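Local coordinates for protein Hpr(Ser) kinase (Coxiella burnetii, PDB 3TQF) that probably acts as a two-way enzyme that uses ATP to phosphorylate the carrier protein HPr on a serine and also removes that phosphate, at residues Ala9-Ile14 and His93-Ser98; Asp15-Leu20 and Arg150-Lys155. All blocks are in the same frame, centred on the assembly; numbering follows the deposited sequence.

Contact 1: residues Ala9-Ile14 and His93-Ser98; sequences ANFLVI and HEVHLS
Phe11 is the first residue of strand 10-14 to meet strand 93-98, reaching Val95 and the backbone before it. The two strands run nearly perpendicular, 97° between their N-to-C directions and 8.5 Å apart at closest approach of their axes. No hydrogen bond joins them; Phe11 and Val13 carry the contact, on side chains and backbone carbonyls of the other strand. Phe11 has CG anti to its backbone N (chi1 -167°), and the outer end of its ring does the touching. Phe11 CE2 lies 3.5 Å from His93 O, which sits at the ring edge and in its plane; Glu94 O is also at the edge, near CZ. Phe11 CZ also meets Val95 CG2 at 3.7 Å, an apolar contact made obliquely. Two residues on, Val13 again points across, while Leu12 between them points away. The two methyls of Val13 lie over one face of the His93 imidazole: Val13 CG2 is 3.6 Å from His93 CG, and Val13 CG1 is 3.8 Å from His93 NE2, out toward the rim. With CG2 28° off the ring normal, this is a CH-pi contact. The ring's orientation is held within its own strand, where His93 ND1 donates to Glu94 O at 2.8 Å, using an in-plane lone pair of that carbonyl. Strand 17-23 lies between the two strands in the sheet, pairing antiparallel with 10-14 and parallel with 92-102; its Leu20 touches both Phe11 and Val95, so the contact spans the face of a strongly twisted sheet. On its other edge, strand 10-14 pairs with strand 42-45, where the Phe11 backbone is hydrogen-bonded to that of Cys45, whose side chain is in a disulfide with Cys62. Asn10 and Leu12 pack on helix 29-38, and Val95 rests on Val128 of strand 126-134.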
ATOM      1  N   ALA A   9      14.270  -1.028  19.634  1.00 40.66           N
ATOM      2  CA  ALA A   9      13.154  -0.520  18.848  1.00 38.61           C
ATOM      3  C   ALA A   9      13.663   0.077  17.541  1.00 37.49           C
ATOM      4  O   ALA A   9      14.870   0.229  17.351  1.00 38.32           O
ATOM      5  CB  ALA A   9      12.382   0.534  19.640  1.00 38.12           C
ATOM      6  N   ASN A  10      12.742   0.400  16.639  1.00 35.79           N
ATOM      7  CA  ASN A  10      13.072   1.199  15.466  1.00 34.99           C
ATOM      8  C   ASN A  10      12.761   2.648  15.793  1.00 34.35           C
ATOM      9  O   ASN A  10      11.815   2.925  16.522  1.00 34.08           O
ATOM     10  CB  ASN A  10      12.277   0.750  14.242  1.00 34.17           C
ATOM     11  CG  ASN A  10      12.516  -0.708  13.889  1.00 35.00           C
ATOM     12  OD1 ASN A  10      13.505  -1.306  14.303  1.00 36.83           O
ATOM     13  ND2 ASN A  10      11.598  -1.286  13.125  1.00 35.08           N
ATOM     14  N   PHE A  11      13.557   3.569  15.256  1.00 34.44           N
ATOM     15  CA  PHE A  11      13.404   4.987  15.551  1.00 34.14           C
ATOM     16  C   PHE A  11      13.347   5.770  14.255  1.00 33.67           C
ATOM     17  O   PHE A  11      14.298   5.773  13.481  1.00 34.14           O
ATOM     18  CB  PHE A  11      14.566   5.466  16.431  1.00 35.72           C
ATOM     19  CG  PHE A  11      14.361   6.823  17.050  1.00 35.46           C
ATOM     20  CD1 PHE A  11      13.130   7.210  17.553  1.00 34.79           C
ATOM     21  CD2 PHE A  11      15.423   7.700  17.167  1.00 37.25           C
ATOM     22  CE1 PHE A  11      12.956   8.456  18.133  1.00 35.66           C
ATOM     23  CE2 PHE A  11      15.260   8.950  17.750  1.00 38.22           C
ATOM     24  CZ  PHE A  11      14.023   9.328  18.233  1.00 37.37           C
ATOM     25  N   LEU A  12      12.209   6.419  14.023  1.00 32.94           N
ATOM     26  CA  LEU A  12      11.963   7.172  12.799  1.00 32.81           C
ATOM     27  C   LEU A  12      11.538   8.591  13.156  1.00 33.22           C
ATOM     28  O   LEU A  12      10.972   8.825  14.226  1.00 32.95           O
ATOM     29  CB  LEU A  12      10.853   6.498  11.991  1.00 31.78           C
ATOM     30  CG  LEU A  12      11.053   5.016  11.654  1.00 31.75           C
ATOM     31  CD1 LEU A  12       9.738   4.284  11.625  1.00 31.05           C
ATOM     32  CD2 LEU A  12      11.784   4.865  10.329  1.00 32.98           C
ATOM     33  N   VAL A  13      11.817   9.538  12.263  1.00 33.98           N
ATOM     34  CA  VAL A  13      11.249  10.870  12.376  1.00 34.50           C
ATOM     35  C   VAL A  13      10.036  10.922  11.455  1.00 33.98           C
ATOM     36  O   VAL A  13      10.162  10.695  10.248  1.00 34.13           O
ATOM     37  CB  VAL A  13      12.260  11.966  12.008  1.00 36.21           C
ATOM     38  CG1 VAL A  13      11.621  13.345  12.145  1.00 36.73           C
ATOM     39  CG2 VAL A  13      13.497  11.863  12.892  1.00 36.87           C
ATOM     40  N   ILE A  14       8.865  11.186  12.040  1.00 33.51           N
ATOM     41  CA  ILE A  14       7.604  11.250  11.316  1.00 33.23           C
ATOM     42  C   ILE A  14       6.864  12.523  11.688  1.00 34.31           C
ATOM     43  O   ILE A  14       6.481  12.704  12.841  1.00 34.18           O
ATOM     44  CB  ILE A  14       6.686  10.074  11.667  1.00 32.22           C
ATOM     45  CG1 ILE A  14       7.401   8.736  11.455  1.00 31.91           C
ATOM     46  CG2 ILE A  14       5.417  10.139  10.833  1.00 32.15           C
ATOM     47  CD1 ILE A  14       6.595   7.522  11.928  1.00 30.86           C
ATOM     48  N   HIS A  93      17.609  12.594  16.951  1.00 43.41           N
ATOM     49  CA  HIS A  93      16.362  13.336  17.083  1.00 42.07           C
ATOM     50  C   HIS A  93      15.772  13.087  18.467  1.00 41.65           C
ATOM     51  O   HIS A  93      16.039  12.058  19.082  1.00 41.29           O
ATOM     52  CB  HIS A  93      15.366  12.897  16.004  1.00 39.92           C
ATOM     53  CG  HIS A  93      14.228  13.848  15.804  1.00 39.29           C
ATOM     54  ND1 HIS A  93      13.087  13.817  16.577  1.00 37.85           N
ATOM     55  CD2 HIS A  93      14.050  14.849  14.910  1.00 39.46           C
ATOM     56  CE1 HIS A  93      12.260  14.763  16.174  1.00 37.85           C
ATOM     57  NE2 HIS A  93      12.819  15.403  15.162  1.00 38.98           N
ATOM     58  N   GLU A  94      14.973  14.035  18.952  1.00 41.87           N
ATOM     59  CA  GLU A  94      14.288  13.894  20.237  1.00 41.77           C
ATOM     60  C   GLU A  94      13.207  12.818  20.131  1.00 39.31           C
ATOM     61  O   GLU A  94      12.573  12.676  19.092  1.00 37.61           O
ATOM     62  CB  GLU A  94      13.678  15.237  20.679  1.00 42.96           C
ATOM     63  CG  GLU A  94      12.708  15.146  21.869  1.00 43.67           C
ATOM     64  CD  GLU A  94      12.427  16.495  22.534  1.00 46.70           C
ATOM     65  OE1 GLU A  94      12.469  17.536  21.841  1.00 47.96           O
ATOM     66  OE2 GLU A  94      12.156  16.512  23.758  1.00 47.97           O
ATOM     67  N   VAL A  95      13.017  12.063  21.209  1.00 39.37           N
ATOM     68  CA  VAL A  95      11.974  11.048  21.288  1.00 37.71           C
ATOM     69  C   VAL A  95      10.688  11.714  21.732  1.00 37.72           C
ATOM     70  O   VAL A  95      10.643  12.308  22.803  1.00 39.53           O
ATOM     71  CB  VAL A  95      12.337   9.957  22.318  1.00 38.49           C
ATOM     72  CG1 VAL A  95      11.203   8.939  22.463  1.00 37.28           C
ATOM     73  CG2 VAL A  95      13.636   9.270  21.930  1.00 38.77           C
ATOM     74  N   HIS A  96       9.644  11.616  20.918  1.00 36.35           N
ATOM     75  CA  HIS A  96       8.349  12.227  21.238  1.00 36.50           C
ATOM     76  C   HIS A  96       7.256  11.203  21.542  1.00 35.74           C
ATOM     77  O   HIS A  96       6.396  11.440  22.395  1.00 36.62           O
ATOM     78  CB  HIS A  96       7.891  13.115  20.079  1.00 36.01           C
ATOM     79  CG  HIS A  96       8.723  14.344  19.902  1.00 37.48           C
ATOM     80  ND1 HIS A  96       8.390  15.552  20.471  1.00 39.70           N
ATOM     81  CD2 HIS A  96       9.878  14.550  19.227  1.00 38.05           C
ATOM     82  CE1 HIS A  96       9.306  16.452  20.155  1.00 41.61           C
ATOM     83  NE2 HIS A  96      10.220  15.869  19.400  1.00 40.60           N
ATOM     84  N   LEU A  97       7.283  10.077  20.837  1.00 34.32           N
ATOM     85  CA  LEU A  97       6.212   9.099  20.915  1.00 33.72           C
ATOM     86  C   LEU A  97       6.777   7.695  20.818  1.00 33.41           C
ATOM     87  O   LEU A  97       7.792   7.468  20.161  1.00 32.90           O
ATOM     88  CB  LEU A  97       5.218   9.339  19.778  1.00 32.77           C
ATOM     89  CG  LEU A  97       4.024   8.397  19.610  1.00 32.27           C
ATOM     90  CD1 LEU A  97       3.013   8.592  20.724  1.00 33.01           C
ATOM     91  CD2 LEU A  97       3.382   8.631  18.249  1.00 31.30           C
ATOM     92  N   SER A  98       6.102   6.759  21.478  1.00 34.00           N
ATOM     93  CA  SER A  98       6.444   5.350  21.423  1.00 33.96           C
ATOM     94  C   SER A  98       5.205   4.575  20.999  1.00 33.53           C
ATOM     95  O   SER A  98       4.218   4.563  21.718  1.00 34.77           O
ATOM     96  CB  SER A  98       6.913   4.885  22.798  1.00 35.66           C
ATOM     97  OG  SER A  98       6.889   3.473  22.907  1.00 36.64           O
TER

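Contact 2: residues Asp15-Leu20 and Arg150-Lys155; sequences DKMGVL and RNHRLK
Asp15 and Arg150 bring the hairpin turn closest to the helix, their CA atoms 6.3 Å apart; farther along, the CA of Met17 is nearest that of Arg153. Asp15, with CG anti to its backbone N (chi1 -169°), presents its carboxylate to Arg153. Asp15 OD1 forms a salt bridge with Arg153 NH1 at 3.1 Å. The same nitrogen gives a weak hydrogen bond to Asp15 OD2, 3.3 Å from Arg153 NH1. One nitrogen thus serves both oxygens, with the carboxylate and guanidinium planes 89° apart rather than flat against each other. Arg153 NE turns to Glu157 in a second salt bridge. Arg150 meets the same carboxylate through its aliphatic part, Arg150 CG lying 3.3 Å from Asp15 OD2; its NH2 is hydrogen-bonded to Leu83 O of the second subunit. Lys16 lays CG over one face of the Arg153 guanidinium, with Lys16 NZ only 4.4 Å from Arg153 NH2, two like charges close together, whose repulsion the nearby Asp15 may temper. Beside this polar group, Met17 SE (the residue is selenomethionine) lies 3.8 Å from Arg153 CB and reaches the edge of the His152 ring near CD2. His152 ND1 is hydrogen-bonded to Tyr118 OH. Asp15 and Lys16 both have positive phi in the left-handed region, as in a type I' turn, so this is a tight beta-hairpin packed against the long helix 141-165, within a domain whose strand 17-23 leads toward a probable P-loop.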
ATOM      1  N   ASP A  15       6.663  13.398  10.705  1.00 35.76           N
ATOM      2  CA  ASP A  15       5.979  14.675  10.904  1.00 37.03           C
ATOM      3  C   ASP A  15       6.609  15.456  12.057  1.00 37.84           C
ATOM      4  O   ASP A  15       5.908  15.947  12.933  1.00 38.56           O
ATOM      5  CB  ASP A  15       4.480  14.435  11.149  1.00 36.77           C
ATOM      6  CG  ASP A  15       3.656  15.716  11.092  1.00 38.77           C
ATOM      7  OD1 ASP A  15       4.073  16.676  10.407  1.00 41.52           O
ATOM      8  OD2 ASP A  15       2.589  15.761  11.737  1.00 39.13           O
ATOM      9  N   LYS A  16       7.937  15.546  12.049  1.00 38.41           N
ATOM     10  CA  LYS A  16       8.721  16.230  13.097  1.00 39.61           C
ATOM     11  C   LYS A  16       8.814  15.468  14.434  1.00 38.61           C
ATOM     12  O   LYS A  16       9.541  15.900  15.327  1.00 39.64           O
ATOM     13  CB  LYS A  16       8.202  17.654  13.365  1.00 41.36           C
ATOM     14  CG  LYS A  16       8.055  18.554  12.137  1.00 43.31           C
ATOM     15  CD  LYS A  16       9.314  19.372  11.845  1.00 46.60           C
ATOM     16  CE  LYS A  16       8.989  20.826  11.452  1.00 49.53           C
ATOM     17  NZ  LYS A  16       7.860  20.948  10.482  1.00 49.91           N
HETATM   18  N   MSE A  17       8.098  14.353  14.565  1.00 36.87           N
HETATM   19  CA  MSE A  17       8.072  13.569  15.798  1.00 36.46           C
HETATM   20  C   MSE A  17       9.020  12.373  15.725  1.00 35.63           C
HETATM   21  O   MSE A  17       8.886  11.516  14.854  1.00 34.93           O
HETATM   22  CB  MSE A  17       6.666  13.016  16.053  1.00 35.89           C
HETATM   23  CG  MSE A  17       5.526  14.015  15.981  1.00 37.35           C
HETATM   24 SE   MSE A  17       5.210  14.888  17.675  1.00 40.48          SE
HETATM   25  CE  MSE A  17       6.539  16.305  17.530  1.00 41.80           C
ATOM     26  N   GLY A  18       9.970  12.304  16.648  1.00 36.19           N
ATOM     27  CA  GLY A  18      10.759  11.095  16.851  1.00 35.58           C
ATOM     28  C   GLY A  18       9.888   9.995  17.425  1.00 34.36           C
ATOM     29  O   GLY A  18       9.407  10.105  18.548  1.00 34.57           O
ATOM     30  N   VAL A  19       9.691   8.938  16.641  1.00 33.30           N
ATOM     31  CA  VAL A  19       8.753   7.870  16.965  1.00 32.57           C
ATOM     32  C   VAL A  19       9.482   6.538  17.110  1.00 32.72           C
ATOM     33  O   VAL A  19      10.179   6.110  16.194  1.00 32.36           O
ATOM     34  CB  VAL A  19       7.689   7.731  15.862  1.00 31.66           C
ATOM     35  CG1 VAL A  19       6.718   6.596  16.184  1.00 31.19           C
ATOM     36  CG2 VAL A  19       6.949   9.062  15.667  1.00 31.62           C
ATOM     37  N   LEU A  20       9.315   5.902  18.270  1.00 33.42           N
ATOM     38  CA  LEU A  20       9.867   4.575  18.542  1.00 33.80           C
ATOM     39  C   LEU A  20       8.834   3.507  18.184  1.00 33.29           C
ATOM     40  O   LEU A  20       7.702   3.579  18.646  1.00 33.57           O
ATOM     41  CB  LEU A  20      10.213   4.444  20.028  1.00 35.21           C
ATOM     42  CG  LEU A  20      11.247   5.406  20.622  1.00 36.06           C
ATOM     43  CD1 LEU A  20      11.282   5.284  22.133  1.00 36.94           C
ATOM     44  CD2 LEU A  20      12.617   5.134  20.042  1.00 36.23           C
ATOM     45  N   ARG A 150       0.555  12.040  13.155  1.00 33.46           N
ATOM     46  CA  ARG A 150       0.119  13.408  12.853  1.00 34.79           C
ATOM     47  C   ARG A 150      -0.984  13.853  13.805  1.00 36.20           C
ATOM     48  O   ARG A 150      -1.015  15.006  14.225  1.00 37.66           O
ATOM     49  CB  ARG A 150      -0.356  13.517  11.401  1.00 35.01           C
ATOM     50  CG  ARG A 150       0.756  13.309  10.378  1.00 34.38           C
ATOM     51  CD  ARG A 150       0.211  13.212   8.978  1.00 34.73           C
ATOM     52  NE  ARG A 150      -0.336  14.490   8.539  1.00 36.19           N
ATOM     53  CZ  ARG A 150      -1.277  14.643   7.612  1.00 37.01           C
ATOM     54  NH1 ARG A 150      -1.813  13.592   6.998  1.00 37.11           N
ATOM     55  NH2 ARG A 150      -1.693  15.861   7.302  1.00 38.72           N
ATOM     56  N   ASN A 151      -1.882  12.931  14.141  1.00 36.56           N
ATOM     57  CA  ASN A 151      -2.919  13.189  15.139  1.00 38.13           C
ATOM     58  C   ASN A 151      -2.318  13.448  16.503  1.00 38.55           C
ATOM     59  O   ASN A 151      -2.797  14.308  17.243  1.00 40.14           O
ATOM     60  CB  ASN A 151      -3.908  12.014  15.238  1.00 38.42           C
ATOM     61  CG  ASN A 151      -5.185  12.251  14.455  1.00 39.60           C
ATOM     62  OD1 ASN A 151      -5.222  13.052  13.526  1.00 40.17           O
ATOM     63  ND2 ASN A 151      -6.243  11.556  14.837  1.00 40.86           N
ATOM     64  N   HIS A 152      -1.273  12.697  16.835  1.00 37.72           N
ATOM     65  CA  HIS A 152      -0.590  12.873  18.111  1.00 38.36           C
ATOM     66  C   HIS A 152       0.035  14.266  18.217  1.00 39.41           C
ATOM     67  O   HIS A 152      -0.086  14.924  19.249  1.00 40.60           O
ATOM     68  CB  HIS A 152       0.478  11.793  18.320  1.00 37.12           C
ATOM     69  CG  HIS A 152       1.276  11.983  19.568  1.00 37.57           C
ATOM     70  ND1 HIS A 152       0.814  11.606  20.809  1.00 38.96           N
ATOM     71  CD2 HIS A 152       2.492  12.542  19.772  1.00 37.56           C
ATOM     72  CE1 HIS A 152       1.717  11.917  21.724  1.00 39.84           C
ATOM     73  NE2 HIS A 152       2.744  12.485  21.119  1.00 39.05           N
ATOM     74  N   ARG A 153       0.693  14.707  17.150  1.00 39.31           N
ATOM     75  CA  ARG A 153       1.322  16.020  17.133  1.00 40.86           C
ATOM     76  C   ARG A 153       0.295  17.133  17.298  1.00 42.94           C
ATOM     77  O   ARG A 153       0.537  18.097  18.023  1.00 44.58           O
ATOM     78  CB  ARG A 153       2.109  16.225  15.841  1.00 40.57           C
ATOM     79  CG  ARG A 153       2.656  17.633  15.668  1.00 42.61           C
ATOM     80  CD  ARG A 153       3.903  17.640  14.817  1.00 43.36           C
ATOM     81  NE  ARG A 153       4.263  19.000  14.428  1.00 46.23           N
ATOM     82  CZ  ARG A 153       3.942  19.584  13.275  1.00 47.78           C
ATOM     83  NH1 ARG A 153       3.245  18.939  12.344  1.00 47.34           N
ATOM     84  NH2 ARG A 153       4.330  20.834  13.050  1.00 50.44           N
ATOM     85  N   LEU A 154      -0.844  17.006  16.625  1.00 43.41           N
ATOM     86  CA  LEU A 154      -1.931  17.963  16.807  1.00 45.61           C
ATOM     87  C   LEU A 154      -2.424  17.959  18.253  1.00 46.92           C
ATOM     88  O   LEU A 154      -2.682  19.013  18.828  1.00 48.74           O
ATOM     89  CB  LEU A 154      -3.090  17.666  15.853  1.00 45.80           C
ATOM     90  CG  LEU A 154      -2.845  18.001  14.383  1.00 45.76           C
ATOM     91  CD1 LEU A 154      -4.029  17.558  13.545  1.00 46.39           C
ATOM     92  CD2 LEU A 154      -2.587  19.489  14.204  1.00 47.74           C
ATOM     93  N   LYS A 155      -2.535  16.772  18.837  1.00 46.51           N
ATOM     94  CA  LYS A 155      -2.997  16.631  20.217  1.00 48.28           C
ATOM     95  C   LYS A 155      -2.035  17.269  21.229  1.00 49.11           C
ATOM     96  O   LYS A 155      -2.468  17.937  22.166  1.00 50.92           O
ATOM     97  CB  LYS A 155      -3.223  15.153  20.553  1.00 47.57           C
ATOM     98  CG  LYS A 155      -3.781  14.927  21.949  1.00 50.41           C
ATOM     99  CD  LYS A 155      -4.545  13.614  22.074  1.00 51.99           C
ATOM    100  CE  LYS A 155      -5.281  13.540  23.420  1.00 55.31           C
ATOM    101  NZ  LYS A 155      -6.294  12.437  23.468  1.00 57.02           N
TER

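Overall arrangement
From the N terminus, strand 10-14 supplies one half of contact 1 and turns at once into the hairpin and strand 17-23, which supplies one half of contact 2. Contact 1 closes when the chain returns as strand 92-102, with 78 residues between Ile14 and His93; contact 2 closes later, when helix 141-165 comes back to the hairpin. The two loops therefore cross rather than nest. Their centres lie about 9 Å apart, and strand 17-23 joins them, through backbone hydrogen bonds of Val19 with Leu12 and of Gly18 with His96. Contact 1 ties strands within the curled sheet, whereas contact 2 joins helix 141-165, near the C terminus, to the turn between strands 10-14 and 17-23; that helix also meets the second subunit.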